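Local coordinates for protein amine oxidase (Emericella nidulans, PDB 3PGB) that probably oxidises primary amines, using a copper ion and a topaquinone cofactor made from one of its own tyrosines, at residues A[649-654]-A[687-692]; A[376-381]-A[539-544]; A[645-650]-A[676-681]. All coordinates share one frame; numbering follows the deposited sequence.

Contact 1: residues A[649-654]-A[687-692]; sequences TRQHDF and DLVVWL. With CA (calcium ion), chain F.
An antiparallel strand pair beside a calcium site brings Thr649 against Val689 and Trp691, and Gln651 against Asp687. Thr649 and Val689 form a hydrogen-bonded pair. Val689 N donates a hydrogen bond to Thr649 O at 2.7 Å, and Thr649 N bonds back to Val689 O. One residue on, Arg650 and Leu688 make the non-hydrogen-bonded pair, and their side chains diverge. The ladder closes with Gln651 N bonded almost straight to Asp687 O at 2.8 Å, just after strand 646-650 has ended.

The side chain of Thr649 crosses that of Trp691 at about a right angle. Its OG1 sits between the backbone N and the carbonyl carbon (chi1 65°) and accepts a bond from Trp691 NE1 at 2.8 Å. The hydroxyl oxygen lies at the indole edge, in the ring plane, and the N-H points nearly straight at it (169°). One face of the same indole carries Val689 CG1, offset toward the rim.

Both strands belong to the beta-rich enzyme domain of the copper amine oxidases. Strand 686-698 carries two ligands of the calcium ion here. Asp687 OD1 binds it at 2.3 Å and Leu688 O at 2.4 Å. A water also binds the ion and accepts a bond from Leu688 N. Asp541, Phe542 and Asp543 supply the other three ligands.

Gln651 runs alongside Asp687, pointing the same way. Its CB touches Asp687 OD1 at 3.4 Å, and its CG packs on Val689 CG2 at 3.7 Å. The amide turns off to Asp653: Gln651 NE2 meets Asp653 OD1 from above the carboxylate plane at 3.2 Å. Asp687 OD2 makes a salt bridge to Lys114, so its carboxylate is shared between a metal and an ammonium group.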
loop_
_atom_site.group_PDB
_atom_site.type_symbol
_atom_site.label_atom_id
_atom_site.label_comp_id
_atom_site.label_asym_id
_atom_site.label_seq_id
_atom_site.Cartn_x
_atom_site.Cartn_y
_atom_site.Cartn_z
ATOM N N THR A 649 -6.324 24.057 -6.914
ATOM C CA THR A 649 -6.568 25.297 -7.642
ATOM C C THR A 649 -8.032 25.378 -8.013
ATOM O O THR A 649 -8.734 24.360 -8.057
ATOM C CB THR A 649 -5.771 25.370 -8.957
ATOM O OG1 THR A 649 -6.233 24.349 -9.852
ATOM C CG2 THR A 649 -4.280 25.203 -8.708
ATOM N N ARG A 650 -8.483 26.591 -8.304
ATOM C CA ARG A 650 -9.849 26.790 -8.752
ATOM C C ARG A 650 -9.954 26.350 -10.199
ATOM O O ARG A 650 -9.046 26.608 -10.997
ATOM C CB ARG A 650 -10.275 28.245 -8.612
ATOM C CG ARG A 650 -11.719 28.444 -8.978
ATOM C CD ARG A 650 -12.222 29.789 -8.570
ATOM N NE ARG A 650 -13.662 29.878 -8.752
ATOM C CZ ARG A 650 -14.372 30.991 -8.586
ATOM N NH1 ARG A 650 -13.773 32.130 -8.227
ATOM N NH2 ARG A 650 -15.693 30.962 -8.772
ATOM N N GLN A 651 -11.059 25.686 -10.529
ATOM C CA GLN A 651 -11.267 25.160 -11.874
ATOM C C GLN A 651 -11.451 26.298 -12.881
ATOM O O GLN A 651 -12.149 27.279 -12.616
ATOM C CB GLN A 651 -12.485 24.224 -11.910
ATOM C CG GLN A 651 -12.566 23.306 -13.146
ATOM C CD GLN A 651 -13.104 23.991 -14.403
ATOM O OE1 GLN A 651 -13.816 24.996 -14.330
ATOM N NE2 GLN A 651 -12.760 23.441 -15.563
ATOM N N HIS A 652 -10.803 26.151 -14.028
ATOM C CA HIS A 652 -11.027 27.015 -15.167
ATOM C C HIS A 652 -10.957 26.164 -16.411
ATOM O O HIS A 652 -10.213 25.187 -16.461
ATOM C CB HIS A 652 -9.967 28.110 -15.235
ATOM C CG HIS A 652 -10.016 29.064 -14.086
ATOM N ND1 HIS A 652 -11.134 29.817 -13.794
ATOM C CD2 HIS A 652 -9.090 29.384 -13.155
ATOM C CE1 HIS A 652 -10.891 30.560 -12.730
ATOM N NE2 HIS A 652 -9.658 30.315 -12.322
ATOM N N ASP A 653 -11.728 26.534 -17.425
ATOM C CA ASP A 653 -11.667 25.831 -18.696
ATOM C C ASP A 653 -10.381 26.168 -19.441
ATOM O O ASP A 653 -9.941 25.392 -20.279
ATOM C CB ASP A 653 -12.916 26.117 -19.531
ATOM C CG ASP A 653 -14.163 25.509 -18.914
ATOM O OD1 ASP A 653 -14.044 24.437 -18.285
ATOM O OD2 ASP A 653 -15.257 26.090 -19.045
ATOM N N PHE A 654 -9.774 27.305 -19.107
ATOM C CA PHE A 654 -8.465 27.679 -19.650
ATOM C C PHE A 654 -7.272 27.077 -18.873
ATOM O O PHE A 654 -6.116 27.411 -19.155
ATOM C CB PHE A 654 -8.332 29.210 -19.775
ATOM C CG PHE A 654 -8.662 29.973 -18.518
ATOM C CD1 PHE A 654 -7.702 30.169 -17.540
ATOM C CD2 PHE A 654 -9.925 30.530 -18.340
ATOM C CE1 PHE A 654 -8.001 30.880 -16.388
ATOM C CE2 PHE A 654 -10.241 31.242 -17.187
ATOM C CZ PHE A 654 -9.275 31.425 -16.208
ATOM N N ASP A 687 -15.634 25.841 -7.366
ATOM C CA ASP A 687 -15.224 24.660 -8.122
ATOM C C ASP A 687 -13.711 24.515 -8.036
ATOM O O ASP A 687 -12.968 25.330 -8.571
ATOM C CB ASP A 687 -15.686 24.767 -9.584
ATOM C CG ASP A 687 -15.480 23.473 -10.378
ATOM O OD1 ASP A 687 -14.701 22.596 -9.932
ATOM O OD2 ASP A 687 -16.107 23.332 -11.453
ATOM N N LEU A 688 -13.254 23.466 -7.365
ATOM C CA LEU A 688 -11.819 23.243 -7.195
ATOM C C LEU A 688 -11.357 22.006 -7.955
ATOM O O LEU A 688 -12.161 21.134 -8.303
ATOM C CB LEU A 688 -11.449 23.152 -5.704
ATOM C CG LEU A 688 -12.293 22.267 -4.784
ATOM C CD1 LEU A 688 -12.033 20.791 -5.065
ATOM C CD2 LEU A 688 -12.022 22.599 -3.310
ATOM N N VAL A 689 -10.058 21.961 -8.233
ATOM C CA VAL A 689 -9.416 20.799 -8.823
ATOM C C VAL A 689 -8.283 20.390 -7.899
ATOM O O VAL A 689 -7.460 21.224 -7.513
ATOM C CB VAL A 689 -8.833 21.121 -10.208
ATOM C CG1 VAL A 689 -8.164 19.891 -10.807
ATOM C CG2 VAL A 689 -9.907 21.635 -11.121
ATOM N N VAL A 690 -8.247 19.117 -7.525
ATOM C CA VAL A 690 -7.154 18.587 -6.731
ATOM C C VAL A 690 -6.155 17.927 -7.676
ATOM O O VAL A 690 -6.504 17.016 -8.414
ATOM C CB VAL A 690 -7.657 17.584 -5.694
ATOM C CG1 VAL A 690 -6.503 17.086 -4.826
ATOM C CG2 VAL A 690 -8.739 18.224 -4.840
ATOM N N TRP A 691 -4.923 18.429 -7.659
ATOM C CA TRP A 691 -3.830 17.890 -8.460
ATOM C C TRP A 691 -2.942 17.028 -7.557
ATOM O O TRP A 691 -2.355 17.532 -6.606
ATOM C CB TRP A 691 -3.007 19.031 -9.074
ATOM C CG TRP A 691 -3.817 20.045 -9.822
ATOM C CD1 TRP A 691 -4.418 21.155 -9.307
ATOM C CD2 TRP A 691 -4.112 20.048 -11.222
ATOM N NE1 TRP A 691 -5.072 21.847 -10.297
ATOM C CE2 TRP A 691 -4.899 21.188 -11.482
ATOM C CE3 TRP A 691 -3.788 19.198 -12.281
ATOM C CZ2 TRP A 691 -5.367 21.499 -12.759
ATOM C CZ3 TRP A 691 -4.253 19.511 -13.550
ATOM C CH2 TRP A 691 -5.032 20.652 -13.777
ATOM N N LEU A 692 -2.851 15.735 -7.858
ATOM C CA LEU A 692 -2.152 14.774 -6.994
ATOM C C LEU A 692 -0.924 14.200 -7.668
ATOM O O LEU A 692 -0.978 13.831 -8.844
ATOM C CB LEU A 692 -3.074 13.607 -6.643
ATOM C CG LEU A 692 -4.353 13.945 -5.897
ATOM C CD1 LEU A 692 -5.231 12.712 -5.841
ATOM C CD2 LEU A 692 -4.039 14.481 -4.498
HETATM CA CA CA F . -14.375 20.478 -8.981
HETATM O O HOH W 1 -15.129 21.110 -6.659
#

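Contact 2: residues A[376-381]-A[539-544]. With CA (calcium ion), chain F.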
loop_
_atom_site.group_PDB
_atom_site.type_symbol
_atom_site.label_atom_id
_atom_site.label_comp_id
_atom_site.label_asym_id
_atom_site.label_seq_id
_atom_site.Cartn_x
_atom_site.Cartn_y
_atom_site.Cartn_z
ATOM N N VAL A 376 -19.085 12.272 -8.567
ATOM C CA VAL A 376 -18.061 12.598 -7.569
ATOM C C VAL A 376 -16.819 13.212 -8.221
ATOM O O VAL A 376 -16.146 14.027 -7.603
ATOM C CB VAL A 376 -17.672 11.376 -6.700
ATOM C CG1 VAL A 376 -18.868 10.447 -6.520
ATOM C CG2 VAL A 376 -16.490 10.640 -7.285
ATOM N N LEU A 377 -16.529 12.826 -9.463
ATOM C CA LEU A 377 -15.409 13.382 -10.224
ATOM C C LEU A 377 -15.816 13.637 -11.674
ATOM O O LEU A 377 -16.244 12.719 -12.377
ATOM C CB LEU A 377 -14.222 12.417 -10.197
ATOM C CG LEU A 377 -13.484 12.206 -8.865
ATOM C CD1 LEU A 377 -13.108 10.746 -8.665
ATOM C CD2 LEU A 377 -12.250 13.092 -8.779
ATOM N N TYR A 378 -15.698 14.885 -12.116
ATOM C CA TYR A 378 -15.923 15.219 -13.522
ATOM C C TYR A 378 -14.816 14.626 -14.390
ATOM O O TYR A 378 -15.071 14.191 -15.508
ATOM C CB TYR A 378 -16.002 16.744 -13.736
ATOM C CG TYR A 378 -16.019 17.145 -15.200
ATOM C CD1 TYR A 378 -17.182 17.045 -15.957
ATOM C CD2 TYR A 378 -14.867 17.596 -15.831
ATOM C CE1 TYR A 378 -17.200 17.397 -17.297
ATOM C CE2 TYR A 378 -14.874 17.947 -17.173
ATOM C CZ TYR A 378 -16.043 17.844 -17.900
ATOM O OH TYR A 378 -16.046 18.190 -19.234
ATOM N N GLU A 379 -13.594 14.618 -13.863
ATOM C CA GLU A 379 -12.417 14.210 -14.619
ATOM C C GLU A 379 -11.325 13.663 -13.690
ATOM O O GLU A 379 -11.051 14.244 -12.639
ATOM C CB GLU A 379 -11.871 15.399 -15.421
ATOM C CG GLU A 379 -10.658 15.055 -16.298
ATOM C CD GLU A 379 -10.027 16.269 -16.968
ATOM O OE1 GLU A 379 -9.133 16.062 -17.815
ATOM O OE2 GLU A 379 -10.408 17.424 -16.648
ATOM N N LEU A 380 -10.731 12.538 -14.089
ATOM C CA LEU A 380 -9.590 11.927 -13.400
ATOM C C LEU A 380 -8.632 11.406 -14.469
ATOM O O LEU A 380 -9.037 10.652 -15.344
ATOM C CB LEU A 380 -10.061 10.778 -12.503
ATOM C CG LEU A 380 -9.054 10.031 -11.615
ATOM C CD1 LEU A 380 -8.293 10.961 -10.681
ATOM C CD2 LEU A 380 -9.776 8.952 -10.797
ATOM N N GLY A 381 -7.371 11.813 -14.428
ATOM C CA GLY A 381 -6.442 11.371 -15.469
ATOM C C GLY A 381 -5.000 11.788 -15.296
ATOM O O GLY A 381 -4.709 12.810 -14.687
ATOM N N LYS A 539 -4.852 14.722 -12.399
ATOM C CA LYS A 539 -5.914 15.705 -12.188
ATOM C C LYS A 539 -7.158 15.014 -11.627
ATOM O O LYS A 539 -7.686 14.087 -12.240
ATOM C CB LYS A 539 -6.251 16.404 -13.500
ATOM C CG LYS A 539 -7.258 17.545 -13.369
ATOM C CD LYS A 539 -7.609 18.109 -14.728
ATOM C CE LYS A 539 -8.554 19.283 -14.626
ATOM N NZ LYS A 539 -8.895 19.840 -15.974
ATOM N N ALA A 540 -7.610 15.467 -10.459
ATOM C CA ALA A 540 -8.804 14.935 -9.811
ATOM C C ALA A 540 -9.824 16.061 -9.615
ATOM O O ALA A 540 -9.790 16.776 -8.618
ATOM C CB ALA A 540 -8.439 14.295 -8.477
ATOM N N ASP A 541 -10.725 16.218 -10.580
ATOM C CA ASP A 541 -11.738 17.268 -10.520
ATOM C C ASP A 541 -12.963 16.781 -9.756
ATOM O O ASP A 541 -14.005 16.500 -10.354
ATOM C CB ASP A 541 -12.127 17.718 -11.937
ATOM C CG ASP A 541 -13.038 18.937 -11.941
ATOM O OD1 ASP A 541 -13.320 19.502 -10.864
ATOM O OD2 ASP A 541 -13.486 19.330 -13.035
ATOM N N PHE A 542 -12.839 16.691 -8.435
ATOM C CA PHE A 542 -13.974 16.315 -7.593
ATOM C C PHE A 542 -15.056 17.380 -7.677
ATOM O O PHE A 542 -14.764 18.561 -7.503
ATOM C CB PHE A 542 -13.561 16.181 -6.123
ATOM C CG PHE A 542 -12.593 15.075 -5.861
ATOM C CD1 PHE A 542 -13.043 13.802 -5.564
ATOM C CD2 PHE A 542 -11.236 15.309 -5.908
ATOM C CE1 PHE A 542 -12.153 12.783 -5.328
ATOM C CE2 PHE A 542 -10.346 14.302 -5.672
ATOM C CZ PHE A 542 -10.804 13.032 -5.385
ATOM N N ASP A 543 -16.294 16.971 -7.942
ATOM C CA ASP A 543 -17.450 17.858 -7.827
ATOM C C ASP A 543 -18.420 17.229 -6.837
ATOM O O ASP A 543 -19.469 16.698 -7.223
ATOM C CB ASP A 543 -18.130 18.062 -9.184
ATOM C CG ASP A 543 -17.306 18.915 -10.142
ATOM O OD1 ASP A 543 -16.316 19.559 -9.721
ATOM O OD2 ASP A 543 -17.663 18.949 -11.334
ATOM N N ILE A 544 -18.073 17.294 -5.555
ATOM C CA ILE A 544 -18.823 16.565 -4.534
ATOM C C ILE A 544 -20.211 17.180 -4.351
ATOM O O ILE A 544 -20.345 18.312 -3.878
ATOM C CB ILE A 544 -18.078 16.521 -3.172
ATOM C CG1 ILE A 544 -16.662 15.945 -3.332
ATOM C CG2 ILE A 544 -18.865 15.697 -2.161
ATOM C CD1 ILE A 544 -16.605 14.588 -3.998
HETATM CA CA CA F . -14.375 20.478 -8.981
HETATM O O HOH W 1 -15.129 21.110 -6.659
#
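Leu377 CD2 lies over the centre of the Phe542 ring, 3.4 Å from its centroid and 10° off the ring normal. This is a CH-pi contact. The two side chains run side by side in the same direction. The same methyl also packs on Ala540 CB, which Leu380 CD1 meets at 4.0 Å. Ile544 CD1 packs loosely against Val376 CB. Strand 613-619 adds Ile618 to Phe542 and Tyr616 to Val376 and Ile544.

Strands 374-389 and 532-542 are antiparallel neighbours in the beta-rich enzyme domain of the copper amine oxidases. Gly381 and Lys539 form a hydrogen-bonded pair, and Asp541 N reaches Glu379 O at 2.9 Å. The chain then bends in an inverse gamma turn centred on Asp541. At the turn, Tyr378 N bonds to Asp541 O; beyond it, Asp543 N meets Val376 O from above the carbonyl plane. Three consecutive residues at this bend bind one calcium ion, through Asp541 OD1, Phe542 O and Asp543 OD1, the last at 2.3 Å. Asp687, Leu688 and a water complete the site.

On the polar side, Tyr378 crosses Asp541, with ring and carboxylate planes 70° apart. Tyr378 CD2 comes to 3.6 Å from Asp541 OD2, while its hydroxyl bonds to Trp68. Asp541 OD2 and Asp543 OD2 both make salt bridges to Lys114, which would offset negative charge around the metal. Glu379 and Lys539 are both extended. Their side chains meet in a buried salt bridge: Lys539 NZ is 2.9 Å from Glu379 OE2, on its syn side but tilted out of the carboxylate plane, and NZ also bonds to Pro656 O.

Contact 3: residues A[645-650]-A[676-681]; sequences DVQVTR and TFFNGE. With CA (calcium ion), chain E.
Apolar contact centres on Thr649 CG2, which lies over one face of the Phe678 ring, 3.4 Å from CZ. The two side chains cross at about a right angle. Phe678 CG is anti to the carbonyl carbon (chi1 -58°), beside the backbone N, and from there the ring reaches Thr649. Thr649 CG2 also stands at the edge of the Phe677 ring and touches Phe677 CB at 3.9 Å. Gln647 CB approaches the edge of Phe678, while its amide bonds to Trp641 O. Val648 O is 3.6 Å from Phe678 CE1.

No direct hydrogen bond joins strand 646-650 to the 676-681 loop. The polar link is a water that donates to Arg650 O at 2.8 Å and binds the second calcium ion. Arg650 N is held by Glu584 OE2, another ligand of that ion.

Metal bonds hold the loop at three points. Phe677 O ligates the calcium at 2.3 Å and Glu681 OE1 at 2.4 Å, joined by Asn679, two waters and both carboxylate oxygens of Glu584. These make seven ligands. Gly680 has a positive phi, which lets the chain turn between Asn679 and Glu681. Glu681 OE1 also accepts a bond from His652 NE2.

Charge enters through Arg650, whose extended side chain crosses Glu681 at about a right angle. Its NH1 stays 4.3 Å from Glu681 OE2, beyond a salt bridge, with the planes of the two groups 40° apart. The loop therefore meets the strand through a methyl on an aromatic face and through metal and water. The calcium and the guanidinium would both favour a charged carboxylate at Glu681.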
loop_
_atom_site.group_PDB
_atom_site.type_symbol
_atom_site.label_atom_id
_atom_site.label_comp_id
_atom_site.label_asym_id
_atom_site.label_seq_id
_atom_site.Cartn_x
_atom_site.Cartn_y
_atom_site.Cartn_z
ATOM N N ASP A 645 3.002 17.354 -2.915
ATOM C CA ASP A 645 2.206 16.126 -3.012
ATOM C C ASP A 645 0.778 16.420 -3.451
ATOM O O ASP A 645 0.205 15.692 -4.247
ATOM C CB ASP A 645 2.135 15.395 -1.665
ATOM C CG ASP A 645 3.498 15.086 -1.078
ATOM O OD1 ASP A 645 3.603 15.058 0.170
ATOM O OD2 ASP A 645 4.454 14.874 -1.850
ATOM N N VAL A 646 0.198 17.474 -2.890
ATOM C CA VAL A 646 -1.211 17.801 -3.102
ATOM C C VAL A 646 -1.319 19.292 -3.347
ATOM O O VAL A 646 -0.778 20.088 -2.595
ATOM C CB VAL A 646 -2.075 17.383 -1.884
ATOM C CG1 VAL A 646 -3.472 17.989 -1.959
ATOM C CG2 VAL A 646 -2.150 15.863 -1.788
ATOM N N GLN A 647 -2.005 19.652 -4.421
ATOM C CA GLN A 647 -2.088 21.028 -4.869
ATOM C C GLN A 647 -3.512 21.292 -5.349
ATOM O O GLN A 647 -4.051 20.542 -6.159
ATOM C CB GLN A 647 -1.049 21.281 -5.975
ATOM C CG GLN A 647 0.395 21.120 -5.484
ATOM C CD GLN A 647 1.432 21.230 -6.581
ATOM O OE1 GLN A 647 2.004 22.295 -6.794
ATOM N NE2 GLN A 647 1.693 20.125 -7.276
ATOM N N VAL A 648 -4.129 22.340 -4.823
ATOM C CA VAL A 648 -5.516 22.634 -5.134
ATOM C C VAL A 648 -5.626 24.008 -5.783
ATOM O O VAL A 648 -5.069 24.986 -5.281
ATOM C CB VAL A 648 -6.400 22.568 -3.876
ATOM C CG1 VAL A 648 -7.854 22.671 -4.259
ATOM C CG2 VAL A 648 -6.141 21.267 -3.117
ATOM N N THR A 649 -6.324 24.057 -6.914
ATOM C CA THR A 649 -6.568 25.297 -7.642
ATOM C C THR A 649 -8.032 25.378 -8.013
ATOM O O THR A 649 -8.734 24.360 -8.057
ATOM C CB THR A 649 -5.771 25.370 -8.957
ATOM O OG1 THR A 649 -6.233 24.349 -9.852
ATOM C CG2 THR A 649 -4.280 25.203 -8.708
ATOM N N ARG A 650 -8.483 26.591 -8.304
ATOM C CA ARG A 650 -9.849 26.790 -8.752
ATOM C C ARG A 650 -9.954 26.350 -10.199
ATOM O O ARG A 650 -9.046 26.608 -10.997
ATOM C CB ARG A 650 -10.275 28.245 -8.612
ATOM C CG ARG A 650 -11.719 28.444 -8.978
ATOM C CD ARG A 650 -12.222 29.789 -8.570
ATOM N NE ARG A 650 -13.662 29.878 -8.752
ATOM C CZ ARG A 650 -14.372 30.991 -8.586
ATOM N NH1 ARG A 650 -13.773 32.130 -8.227
ATOM N NH2 ARG A 650 -15.693 30.962 -8.772
ATOM N N THR A 676 1.721 29.470 -12.385
ATOM C CA THR A 676 0.868 30.616 -12.691
ATOM C C THR A 676 -0.611 30.344 -12.405
ATOM O O THR A 676 -1.425 31.257 -12.446
ATOM C CB THR A 676 1.039 31.055 -14.173
ATOM O OG1 THR A 676 0.488 30.062 -15.044
ATOM C CG2 THR A 676 2.524 31.260 -14.520
ATOM N N PHE A 677 -0.953 29.089 -12.110
ATOM C CA PHE A 677 -2.315 28.727 -11.689
ATOM C C PHE A 677 -2.664 29.350 -10.340
ATOM O O PHE A 677 -3.843 29.513 -10.023
ATOM C CB PHE A 677 -2.468 27.203 -11.557
ATOM C CG PHE A 677 -2.579 26.457 -12.867
ATOM C CD1 PHE A 677 -2.053 26.968 -14.060
ATOM C CD2 PHE A 677 -3.184 25.200 -12.888
ATOM C CE1 PHE A 677 -2.154 26.245 -15.248
ATOM C CE2 PHE A 677 -3.287 24.473 -14.064
ATOM C CZ PHE A 677 -2.770 24.999 -15.252
ATOM N N PHE A 678 -1.641 29.673 -9.548
ATOM C CA PHE A 678 -1.825 30.146 -8.174
ATOM C C PHE A 678 -1.757 31.672 -8.099
ATOM O O PHE A 678 -0.673 32.266 -8.017
ATOM C CB PHE A 678 -0.802 29.474 -7.253
ATOM C CG PHE A 678 -0.891 27.979 -7.278
ATOM C CD1 PHE A 678 -1.701 27.301 -6.369
ATOM C CD2 PHE A 678 -0.227 27.252 -8.255
ATOM C CE1 PHE A 678 -1.817 25.916 -6.419
ATOM C CE2 PHE A 678 -0.338 25.876 -8.310
ATOM C CZ PHE A 678 -1.134 25.202 -7.389
ATOM N N ASN A 679 -2.944 32.280 -8.148
ATOM C CA ASN A 679 -3.122 33.729 -8.133
ATOM C C ASN A 679 -4.200 34.119 -7.125
ATOM O O ASN A 679 -5.103 34.902 -7.427
ATOM C CB ASN A 679 -3.476 34.243 -9.542
ATOM C CG ASN A 679 -4.754 33.626 -10.091
ATOM O OD1 ASN A 679 -5.142 32.525 -9.694
ATOM N ND2 ASN A 679 -5.412 34.332 -11.006
ATOM N N GLY A 680 -4.107 33.539 -5.930
ATOM C CA GLY A 680 -4.907 33.964 -4.776
ATOM C C GLY A 680 -6.419 33.828 -4.860
ATOM O O GLY A 680 -7.131 34.474 -4.093
ATOM N N GLU A 681 -6.913 32.991 -5.768
ATOM C CA GLU A 681 -8.350 32.777 -5.908
ATOM C C GLU A 681 -8.914 31.990 -4.733
ATOM O O GLU A 681 -8.223 31.155 -4.138
ATOM C CB GLU A 681 -8.671 32.037 -7.206
ATOM C CG GLU A 681 -8.374 32.816 -8.466
ATOM C CD GLU A 681 -8.868 32.107 -9.706
ATOM O OE1 GLU A 681 -8.178 31.173 -10.174
ATOM O OE2 GLU A 681 -9.941 32.488 -10.220
HETATM CA CA CA E . -5.987 30.350 -9.949
HETATM O O HOH W 2 -6.773 28.320 -11.036
HETATM O O HOH W 3 -5.707 30.906 -12.234
#

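Overall arrangement
All three contacts lie in the enzyme domain. Strands 374-389, 532-542, 686-698 and 646-650 are successive antiparallel neighbours. Contact 2 joins the first two and contact 1 the last two; backbone bonding of Val690 to Ala540 connects them. Their centres are 9 Å apart, and they share one calcium ion and its water. Contact 3 shares Thr649 and Arg650 with contact 1, centres 7 Å apart. Contacts 2 and 3, 16 Å apart between centres, do not touch. Along the chain contact 2 closes first; contacts 1 and 3 both start from strand 646-650, and contact 3 closes before contact 1. The end of the strand pair, at 649-650 and 687-688, thus lies between the two calcium sites, one bound by 687-688 itself.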